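Side-chain contacts in 50S ribosomal protein L10 (PDB 1ZAV), which forms part of the ribosomal stalk, binding large-subunit rRNA and L7/L12 dimers, and probably helps the ribosome interact with GTP-bound translation factors: residues K98-Y101 against N102-D106; V170-A173 against I174-K177. All coordinates share one frame; numbering follows the deposited sequence.

Interaction 1 of 2, residues K98-Y101 against N102-D106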
ATOM      1  N   LYS A  98      -5.230  18.713  -7.226  1.00 44.28           N
ATOM      2  CA  LYS A  98      -4.082  19.258  -6.493  1.00 44.50           C
ATOM      3  C   LYS A  98      -3.934  20.754  -6.720  1.00 45.18           C
ATOM      4  O   LYS A  98      -3.648  21.515  -5.788  1.00 45.07           O
ATOM      5  CB  LYS A  98      -2.788  18.568  -6.928  1.00 47.91           C
ATOM      6  CG  LYS A  98      -1.557  19.038  -6.148  1.00 51.29           C
ATOM      7  CD  LYS A  98      -0.259  18.641  -6.835  1.00 55.92           C
ATOM      8  CE  LYS A  98      -0.237  17.164  -7.209  1.00 59.57           C
ATOM      9  NZ  LYS A  98      -0.341  16.263  -6.024  1.00 62.95           N
ATOM     10  N   ILE A  99      -4.111  21.176  -7.970  1.00 45.40           N
ATOM     11  CA  ILE A  99      -3.996  22.583  -8.316  1.00 43.86           C
ATOM     12  C   ILE A  99      -5.006  23.465  -7.578  1.00 43.63           C
ATOM     13  O   ILE A  99      -4.642  24.503  -7.028  1.00 39.27           O
ATOM     14  CB  ILE A  99      -4.142  22.802  -9.862  1.00 44.00           C
ATOM     15  CG1 ILE A  99      -2.927  22.208 -10.582  1.00 45.52           C
ATOM     16  CG2 ILE A  99      -4.253  24.297 -10.189  1.00 40.89           C
ATOM     17  CD1 ILE A  99      -3.031  22.203 -12.100  1.00 41.99           C
ATOM     18  N   ILE A 100      -6.274  23.063  -7.550  1.00 40.48           N
ATOM     19  CA  ILE A 100      -7.261  23.896  -6.886  1.00 39.53           C
ATOM     20  C   ILE A 100      -7.157  23.783  -5.369  1.00 38.84           C
ATOM     21  O   ILE A 100      -7.497  24.715  -4.641  1.00 39.67           O
ATOM     22  CB  ILE A 100      -8.700  23.550  -7.343  1.00 37.81           C
ATOM     23  CG1 ILE A 100      -9.660  24.663  -6.908  1.00 37.97           C
ATOM     24  CG2 ILE A 100      -9.117  22.215  -6.765  1.00 37.98           C
ATOM     25  CD1 ILE A 100     -11.083  24.484  -7.416  1.00 40.84           C
ATOM     26  N   TYR A 101      -6.682  22.639  -4.894  1.00 40.32           N
ATOM     27  CA  TYR A 101      -6.508  22.433  -3.455  1.00 43.41           C
ATOM     28  C   TYR A 101      -5.427  23.407  -2.957  1.00 43.83           C
ATOM     29  O   TYR A 101      -5.622  24.122  -1.976  1.00 42.95           O
ATOM     30  CB  TYR A 101      -6.059  20.995  -3.171  1.00 46.84           C
ATOM     31  CG  TYR A 101      -5.870  20.686  -1.697  1.00 51.61           C
ATOM     32  CD1 TYR A 101      -6.966  20.445  -0.868  1.00 53.75           C
ATOM     33  CD2 TYR A 101      -4.592  20.644  -1.130  1.00 53.62           C
ATOM     34  CE1 TYR A 101      -6.796  20.165   0.495  1.00 57.51           C
ATOM     35  CE2 TYR A 101      -4.410  20.369   0.229  1.00 56.54           C
ATOM     36  CZ  TYR A 101      -5.517  20.130   1.033  1.00 57.59           C
ATOM     37  OH  TYR A 101      -5.343  19.855   2.372  1.00 60.86           O
ATOM     38  N   ASN A 102      -4.297  23.441  -3.654  1.00 45.35           N
ATOM     39  CA  ASN A 102      -3.196  24.328  -3.278  1.00 47.07           C
ATOM     40  C   ASN A 102      -3.503  25.804  -3.545  1.00 47.75           C
ATOM     41  O   ASN A 102      -2.880  26.690  -2.957  1.00 46.86           O
ATOM     42  CB  ASN A 102      -1.919  23.910  -4.014  1.00 47.50           C
ATOM     43  CG  ASN A 102      -1.373  22.574  -3.527  1.00 47.98           C
ATOM     44  OD1 ASN A 102      -0.638  21.891  -4.242  1.00 48.55           O
ATOM     45  ND2 ASN A 102      -1.728  22.199  -2.298  1.00 48.32           N
ATOM     46  N   PHE A 103      -4.463  26.076  -4.428  1.00 46.17           N
ATOM     47  CA  PHE A 103      -4.826  27.454  -4.726  1.00 45.73           C
ATOM     48  C   PHE A 103      -5.614  28.012  -3.549  1.00 46.73           C
ATOM     49  O   PHE A 103      -5.347  29.126  -3.085  1.00 46.36           O
ATOM     50  CB  PHE A 103      -5.680  27.535  -5.999  1.00 45.03           C
ATOM     51  CG  PHE A 103      -6.087  28.937  -6.367  1.00 44.83           C
ATOM     52  CD1 PHE A 103      -5.202  29.784  -7.026  1.00 44.91           C
ATOM     53  CD2 PHE A 103      -7.353  29.411  -6.047  1.00 43.76           C
ATOM     54  CE1 PHE A 103      -5.570  31.083  -7.357  1.00 47.04           C
ATOM     55  CE2 PHE A 103      -7.735  30.705  -6.367  1.00 45.57           C
ATOM     56  CZ  PHE A 103      -6.842  31.547  -7.029  1.00 47.02           C
ATOM     57  N   TYR A 104      -6.593  27.242  -3.077  1.00 45.02           N
ATOM     58  CA  TYR A 104      -7.410  27.662  -1.945  1.00 46.10           C
ATOM     59  C   TYR A 104      -6.509  27.845  -0.728  1.00 47.69           C
ATOM     60  O   TYR A 104      -6.729  28.737   0.086  1.00 46.91           O
ATOM     61  CB  TYR A 104      -8.497  26.624  -1.641  1.00 45.72           C
ATOM     62  CG  TYR A 104      -9.798  26.877  -2.375  1.00 43.26           C
ATOM     63  CD1 TYR A 104      -9.830  26.979  -3.767  1.00 44.60           C
ATOM     64  CD2 TYR A 104     -10.991  27.060  -1.673  1.00 44.08           C
ATOM     65  CE1 TYR A 104     -11.025  27.267  -4.449  1.00 43.27           C
ATOM     66  CE2 TYR A 104     -12.187  27.342  -2.339  1.00 43.78           C
ATOM     67  CZ  TYR A 104     -12.194  27.447  -3.726  1.00 44.09           C
ATOM     68  OH  TYR A 104     -13.364  27.748  -4.383  1.00 42.91           O
ATOM     69  N   LYS A 105      -5.493  26.996  -0.618  1.00 50.95           N
ATOM     70  CA  LYS A 105      -4.551  27.081   0.495  1.00 56.35           C
ATOM     71  C   LYS A 105      -3.722  28.356   0.413  1.00 57.70           C
ATOM     72  O   LYS A 105      -3.572  29.070   1.407  1.00 58.83           O
ATOM     73  CB  LYS A 105      -3.628  25.860   0.512  1.00 58.45           C
ATOM     74  CG  LYS A 105      -4.173  24.693   1.318  1.00 59.78           C
ATOM     75  CD  LYS A 105      -3.249  23.484   1.254  1.00 62.66           C
ATOM     76  CE  LYS A 105      -1.848  23.809   1.746  1.00 63.77           C
ATOM     77  NZ  LYS A 105      -0.945  22.629   1.631  1.00 65.70           N
ATOM     78  N   ASP A 106      -3.189  28.640  -0.771  1.00 59.45           N
ATOM     79  CA  ASP A 106      -2.388  29.844  -0.983  1.00 60.34           C
ATOM     80  C   ASP A 106      -3.212  31.090  -0.661  1.00 60.96           C
ATOM     81  O   ASP A 106      -2.682  32.097  -0.191  1.00 59.41           O
ATOM     82  CB  ASP A 106      -1.918  29.923  -2.439  1.00 60.86           C
ATOM     83  CG  ASP A 106      -1.019  28.772  -2.828  1.00 62.40           C
ATOM     84  OD1 ASP A 106      -0.647  28.687  -4.018  1.00 63.94           O
ATOM     85  OD2 ASP A 106      -0.680  27.954  -1.950  1.00 63.18           O
TER

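Interaction 2 of 2, residues V170-A173 against I174-K177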
ATOM      1  N   VAL A 170      15.161 -10.300  23.952  1.00 49.43           N
ATOM      2  CA  VAL A 170      14.928 -10.621  25.354  1.00 49.48           C
ATOM      3  C   VAL A 170      16.221 -10.669  26.167  1.00 50.39           C
ATOM      4  O   VAL A 170      16.217 -10.341  27.354  1.00 50.07           O
ATOM      5  CB  VAL A 170      14.158 -11.958  25.527  1.00 49.10           C
ATOM      6  CG1 VAL A 170      15.065 -13.146  25.241  1.00 48.90           C
ATOM      7  CG2 VAL A 170      13.590 -12.037  26.928  1.00 48.59           C
ATOM      8  N   LEU A 171      17.322 -11.068  25.538  1.00 49.64           N
ATOM      9  CA  LEU A 171      18.596 -11.122  26.247  1.00 51.74           C
ATOM     10  C   LEU A 171      19.022  -9.697  26.577  1.00 53.24           C
ATOM     11  O   LEU A 171      19.503  -9.426  27.678  1.00 53.70           O
ATOM     12  CB  LEU A 171      19.672 -11.818  25.398  1.00 48.18           C
ATOM     13  CG  LEU A 171      19.499 -13.330  25.182  1.00 45.93           C
ATOM     14  CD1 LEU A 171      20.625 -13.855  24.309  1.00 43.06           C
ATOM     15  CD2 LEU A 171      19.481 -14.060  26.527  1.00 43.79           C
ATOM     16  N   ASN A 172      18.845  -8.787  25.623  1.00 54.63           N
ATOM     17  CA  ASN A 172      19.196  -7.388  25.843  1.00 58.35           C
ATOM     18  C   ASN A 172      18.336  -6.840  26.966  1.00 59.76           C
ATOM     19  O   ASN A 172      18.812  -6.081  27.813  1.00 59.99           O
ATOM     20  CB  ASN A 172      18.966  -6.560  24.580  1.00 58.84           C
ATOM     21  CG  ASN A 172      20.120  -6.644  23.614  1.00 59.49           C
ATOM     22  OD1 ASN A 172      20.050  -6.121  22.501  1.00 63.19           O
ATOM     23  ND2 ASN A 172      21.196  -7.296  24.032  1.00 61.27           N
ATOM     24  N   ALA A 173      17.064  -7.231  26.969  1.00 60.41           N
ATOM     25  CA  ALA A 173      16.136  -6.789  28.000  1.00 61.68           C
ATOM     26  C   ALA A 173      16.665  -7.181  29.380  1.00 62.82           C
ATOM     27  O   ALA A 173      16.714  -6.358  30.295  1.00 63.23           O
ATOM     28  CB  ALA A 173      14.770  -7.405  27.767  1.00 61.25           C
ATOM     29  N   ILE A 174      17.066  -8.440  29.524  1.00 63.00           N
ATOM     30  CA  ILE A 174      17.597  -8.927  30.790  1.00 63.19           C
ATOM     31  C   ILE A 174      18.845  -8.145  31.189  1.00 64.33           C
ATOM     32  O   ILE A 174      19.081  -7.909  32.373  1.00 64.52           O
ATOM     33  CB  ILE A 174      17.953 -10.426  30.707  1.00 62.73           C
ATOM     34  CG1 ILE A 174      16.680 -11.245  30.482  1.00 61.33           C
ATOM     35  CG2 ILE A 174      18.666 -10.866  31.982  1.00 60.81           C
ATOM     36  CD1 ILE A 174      16.939 -12.713  30.228  1.00 62.06           C
ATOM     37  N   LYS A 175      19.647  -7.752  30.205  1.00 65.08           N
ATOM     38  CA  LYS A 175      20.853  -6.987  30.493  1.00 66.83           C
ATOM     39  C   LYS A 175      20.454  -5.571  30.884  1.00 69.30           C
ATOM     40  O   LYS A 175      21.082  -4.949  31.744  1.00 68.75           O
ATOM     41  CB  LYS A 175      21.782  -6.949  29.276  1.00 65.94           C
ATOM     42  CG  LYS A 175      23.054  -6.137  29.514  1.00 65.84           C
ATOM     43  CD  LYS A 175      24.130  -6.408  28.471  1.00 65.07           C
ATOM     44  CE  LYS A 175      23.782  -5.829  27.112  1.00 66.57           C
ATOM     45  NZ  LYS A 175      23.805  -4.344  27.088  1.00 64.82           N
ATOM     46  N   GLU A 176      19.396  -5.075  30.251  1.00 70.85           N
ATOM     47  CA  GLU A 176      18.889  -3.736  30.516  1.00 74.39           C
ATOM     48  C   GLU A 176      18.523  -3.578  31.991  1.00 75.65           C
ATOM     49  O   GLU A 176      18.972  -2.642  32.652  1.00 75.75           O
ATOM     50  CB  GLU A 176      17.656  -3.464  29.650  1.00 76.16           C
ATOM     51  CG  GLU A 176      17.743  -2.213  28.779  1.00 80.24           C
ATOM     52  CD  GLU A 176      18.631  -2.392  27.558  1.00 82.16           C
ATOM     53  OE1 GLU A 176      18.738  -1.437  26.757  1.00 83.18           O
ATOM     54  OE2 GLU A 176      19.219  -3.483  27.393  1.00 84.57           O
ATOM     55  N   LYS A 177      17.704  -4.494  32.501  1.00 77.76           N
ATOM     56  CA  LYS A 177      17.276  -4.449  33.896  1.00 80.25           C
ATOM     57  C   LYS A 177      18.430  -4.246  34.866  1.00 81.16           C
ATOM     58  O   LYS A 177      18.245  -3.716  35.963  1.00 81.42           O
ATOM     59  CB  LYS A 177      16.538  -5.736  34.277  1.00 81.53           C
ATOM     60  CG  LYS A 177      15.089  -5.791  33.832  1.00 84.91           C
ATOM     61  CD  LYS A 177      14.367  -6.955  34.496  1.00 87.15           C
ATOM     62  CE  LYS A 177      12.883  -6.973  34.150  1.00 88.85           C
ATOM     63  NZ  LYS A 177      12.166  -8.095  34.829  1.00 89.66           N
TER

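Interaction 1 of 2, residues K98-Y101 against N102-D106
Lys-98 to Tyr-101 and Asn-102 to Asp-106 are successive turns of one helix, joined by i to i+4 bonds: Asn-102 N reaches Lys-98 O at 2.9 Å, and Tyr-104 N and Lys-105 N bond in the same way to Ile-100 O and Tyr-101 O. Between them, Phe-103 N makes weak bonds to both Ile-99 O and Ile-100 O. Tyr-101 has CG anti to its backbone nitrogen (chi1 -179°), which sets the ring beside Asn-102 and Lys-105. Asn-102 ND2 lies at the ring edge, near the ring plane and 3.5 Å from Tyr-101 CD2, although the amide plane is turned 61° from the ring. Lys-105, with CD extended from the backbone (chi2 177°), sets that methylene 3.5 Å from Tyr-101 CE2, obliquely to the ring; the bend at chi3 then turns CE and NZ aside. The other branch of the Asn-102 amide, OD1, sits 3.6 Å from Lys-98 CG, the two side chains running alongside each other; Lys-98 NZ bonds instead to Ala-133 O. Ile-100 and Tyr-104 also run side by side, with Ile-100 CG1 3.8 Å from Tyr-104 CE1, and both touch Leu-114 of strand 114-119. Tyr-104 OH bonds to Asp-29 O. With an alanine in place of Tyr-101, Lys-105 CD would probably lose its ring neighbour and a gap would be likely to open beside Val-129 and Ala-133 of helix 126-133. The chemistry is thus divided: hydrocarbon and ring surfaces pack the helix against the sheet and against helices 35-49 and 126-133, while the polar ends of Lys-98 and Tyr-104 are satisfied by the carbonyls of Ala-133 and Asp-29 elsewhere in the chain.

Interaction 2 of 2, residues V170-A173 against I174-K177
Ile-174 lays its CG1 branch 3.3 Å from Val-170 O, the same carbonyl that accepts the bond from Ile-174 N at 3.0 Å. With CG1 anti to the carbonyl carbon (chi1 -65°), the branch folds back beside its own backbone nitrogen and toward the preceding turn. Lys-175 CB rests 3.4 Å from Asn-172 O, and the bend of its chain at chi3 leaves CE 4.3 Å from Asn-172 ND2, a loose approach. Glu-176 returns to the same peptide carbonyl: its N bonds to Asn-172 O at 2.7 Å, while its CB packs 3.1 Å from Ala-173 O. The side-chain contacts, at i to i+3 and i to i+4, ride on the i to i+4 hydrogen bonds of an alpha helix, close to the C-terminal end of the long helix 138-176, within the region that binds L7/L12 dimers. Lys-175 N bonds to Leu-171 O, and Lys-177 N closes the last of the four backbone bonds on Ala-173 O at 3.1 Å. Two chains of another protein flank this turn, consistent with the binding of L7/L12 dimers by this region. Leu-171, Asn-172, Ile-174 and Lys-175 pack on apolar side chains of one of them. The second partner chain sets an acidic side chain against Val-170, an apolar one against Ile-174 and a basic one against Lys-177, so that Ile-174 is touched by both.

In the fold
Interaction 1 and interaction 2 share the local i to i+4 pattern of a helix but serve separate parts of the chain. Their centres are about 52 Å apart and their nearest atoms about 40 Å, so they do not touch. Interaction 1 lies about 11 Å from the centre of the chain, packed among its own sheet and helices with no other protein chain touching it; interaction 2 lies about 50 Å out, near the end of helix 138-176, and meets two chains of another protein. They follow in series along the sequence, one in the compact part of the chain with the sheet, the other on the helical arm in the region that binds L7/L12 dimers.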